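Local structure of uncharacterized protein (Bacteroides uniformis, 4JPQ) at residues Lys5-Lys10 with Leu196-Ile201. The protein is of unknown function but is probably a carbohydrate-binding protein of family 9. Residues are numbered along the deposited sequence; the frame is centred on the assembly and turned at random.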
loop_
_atom_site.group_PDB
_atom_site.type_symbol
_atom_site.label_atom_id
_atom_site.label_comp_id
_atom_site.label_asym_id
_atom_site.label_seq_id
_atom_site.Cartn_x
_atom_site.Cartn_y
_atom_site.Cartn_z
ATOM N N LYS A 5 14.735 -5.822 3.357
ATOM C CA LYS A 5 14.027 -7.076 3.618
ATOM C C LYS A 5 13.595 -7.769 2.317
ATOM O O LYS A 5 13.664 -7.192 1.228
ATOM C CB LYS A 5 12.791 -6.844 4.501
ATOM C CG LYS A 5 13.089 -6.451 5.942
ATOM C CD LYS A 5 11.784 -6.324 6.724
ATOM C CE LYS A 5 11.998 -5.965 8.179
ATOM N NZ LYS A 5 10.701 -5.640 8.832
ATOM N N SER A 6 13.154 -9.019 2.462
ATOM C CA SER A 6 12.685 -9.832 1.352
ATOM C C SER A 6 11.353 -10.527 1.681
ATOM O O SER A 6 11.085 -10.885 2.841
ATOM C CB SER A 6 13.762 -10.817 0.923
ATOM O OG SER A 6 14.877 -10.080 0.461
ATOM N N LEU A 7 10.537 -10.697 0.640
ATOM C CA LEU A 7 9.238 -11.347 0.714
ATOM C C LEU A 7 8.957 -12.269 -0.442
ATOM O O LEU A 7 9.284 -11.936 -1.584
ATOM C CB LEU A 7 8.104 -10.313 0.707
ATOM C CG LEU A 7 7.323 -10.088 1.988
ATOM C CD1 LEU A 7 6.234 -9.064 1.700
ATOM C CD2 LEU A 7 6.721 -11.395 2.516
ATOM N N SER A 8 8.293 -13.386 -0.130
ATOM C CA SER A 8 7.789 -14.331 -1.118
ATOM C C SER A 8 6.305 -14.002 -1.269
ATOM O O SER A 8 5.555 -14.019 -0.288
ATOM C CB SER A 8 7.962 -15.774 -0.658
ATOM O OG SER A 8 9.334 -16.068 -0.521
ATOM N N VAL A 9 5.910 -13.657 -2.491
ATOM C CA VAL A 9 4.533 -13.359 -2.826
ATOM C C VAL A 9 4.009 -14.656 -3.441
ATOM O O VAL A 9 4.287 -14.945 -4.610
ATOM C CB VAL A 9 4.438 -12.163 -3.790
ATOM C CG1 VAL A 9 2.983 -11.798 -4.043
ATOM C CG2 VAL A 9 5.185 -10.969 -3.216
ATOM N N LYS A 10 3.279 -15.439 -2.639
ATOM C CA LYS A 10 2.720 -16.728 -3.084
ATOM C C LYS A 10 1.636 -16.520 -4.142
ATOM O O LYS A 10 0.939 -15.500 -4.118
ATOM C CB LYS A 10 2.135 -17.524 -1.902
ATOM C CG LYS A 10 3.141 -18.068 -0.888
ATOM C CD LYS A 10 3.866 -19.310 -1.410
ATOM C CE LYS A 10 4.748 -19.975 -0.362
ATOM N NZ LYS A 10 5.969 -19.178 -0.058
ATOM N N LEU A 196 5.596 4.724 9.703
ATOM C CA LEU A 196 6.004 3.319 9.810
ATOM C C LEU A 196 6.279 2.711 8.446
ATOM O O LEU A 196 5.615 3.055 7.467
ATOM C CB LEU A 196 4.912 2.518 10.514
ATOM C CG LEU A 196 4.990 2.388 12.037
ATOM C CD1 LEU A 196 5.325 3.679 12.762
ATOM C CD2 LEU A 196 3.696 1.788 12.571
ATOM N N SER A 197 7.275 1.824 8.396
ATOM C CA SER A 197 7.652 1.121 7.158
ATOM C C SER A 197 7.893 -0.364 7.416
ATOM O O SER A 197 8.079 -0.790 8.573
ATOM C CB SER A 197 8.909 1.721 6.528
ATOM O OG SER A 197 10.079 1.353 7.259
ATOM N N TRP A 198 7.892 -1.132 6.323
ATOM C CA TRP A 198 8.148 -2.567 6.367
ATOM C C TRP A 198 9.658 -2.791 6.369
ATOM O O TRP A 198 10.198 -3.363 7.332
ATOM C CB TRP A 198 7.452 -3.292 5.202
ATOM C CG TRP A 198 7.921 -4.685 5.015
ATOM C CD1 TRP A 198 7.801 -5.726 5.896
ATOM C CD2 TRP A 198 8.599 -5.196 3.877
ATOM N NE1 TRP A 198 8.366 -6.858 5.368
ATOM C CE2 TRP A 198 8.861 -6.560 4.126
ATOM C CE3 TRP A 198 9.009 -4.637 2.660
ATOM C CZ2 TRP A 198 9.517 -7.375 3.201
ATOM C CZ3 TRP A 198 9.659 -5.449 1.737
ATOM C CH2 TRP A 198 9.904 -6.808 2.015
ATOM N N SER A 199 10.318 -2.369 5.288
ATOM C CA SER A 199 11.771 -2.479 5.177
ATOM C C SER A 199 12.313 -1.147 5.690
ATOM O O SER A 199 11.656 -0.106 5.449
ATOM C CB SER A 199 12.228 -2.749 3.749
ATOM O OG SER A 199 13.633 -2.882 3.703
ATOM N N PRO A 200 13.496 -1.158 6.378
ATOM C CA PRO A 200 13.979 0.098 6.978
ATOM C C PRO A 200 14.506 1.153 6.006
ATOM O O PRO A 200 14.942 0.821 4.902
ATOM C CB PRO A 200 15.089 -0.363 7.941
ATOM C CG PRO A 200 14.834 -1.812 8.161
ATOM C CD PRO A 200 14.313 -2.292 6.839
ATOM N N ILE A 201 14.461 2.408 6.461
ATOM C CA ILE A 201 14.894 3.603 5.712
ATOM C C ILE A 201 15.883 4.359 6.594
ATOM O O ILE A 201 15.596 4.587 7.774
ATOM C CB ILE A 201 13.699 4.525 5.363
ATOM C CG1 ILE A 201 12.742 3.818 4.395
ATOM C CG2 ILE A 201 14.184 5.844 4.760
ATOM C CD1 ILE A 201 11.391 4.484 4.255
#
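The indole of Trp-198 lies between two side chains of segment 5-10: Lys-5 CB sits over one face, 3.5 Å above the plane and nearer the ring's margin than its centre, and Leu-7 CD1 on the opposite face, likewise near the rim, while the backbone of Ser-6 passes the edge. An aromatic ring held in this way from both faces illustrates how a loop is joined to a strand in a beta-rich fold of the CBD9-like clan. Here the loop following strand 195-197 meets the start of strand 6-11, which runs parallel to its neighbours 50-57 and 215-219. Lys-5 CB makes a CH-pi contact with the six-membered ring of Trp-198, 4.0 Å from its centroid. From there the lysine chain, running straight out past CG, crosses the indole, with CD 3.7 Å from NE1, and ends at the backbone of the same tryptophan, where NZ donates to Trp-198 O at 2.8 Å. NZ approaches the carbonyl at a C=O...NZ angle of 151°, tilted from its plane. Trp-198 CG stands anti to its backbone N (chi1 167°), and the ring beyond it brings CZ2 to within 3.7 Å of Leu-7 CG. Phe-53 and Phe-183 add edge-to-face contacts with the indole. An alanine in place of Trp-198 would probably open a gap between Lys-5 and Leu-7, although the carbonyl that receives NZ would remain. Beyond the ring, Ser-197 OG, at the end of strand 195-197, donates a hydrogen bond to Ser-199 O, and the Lys-5 backbone N donates to Ser-199 OG at 3.2 Å, nearly straight at 166°.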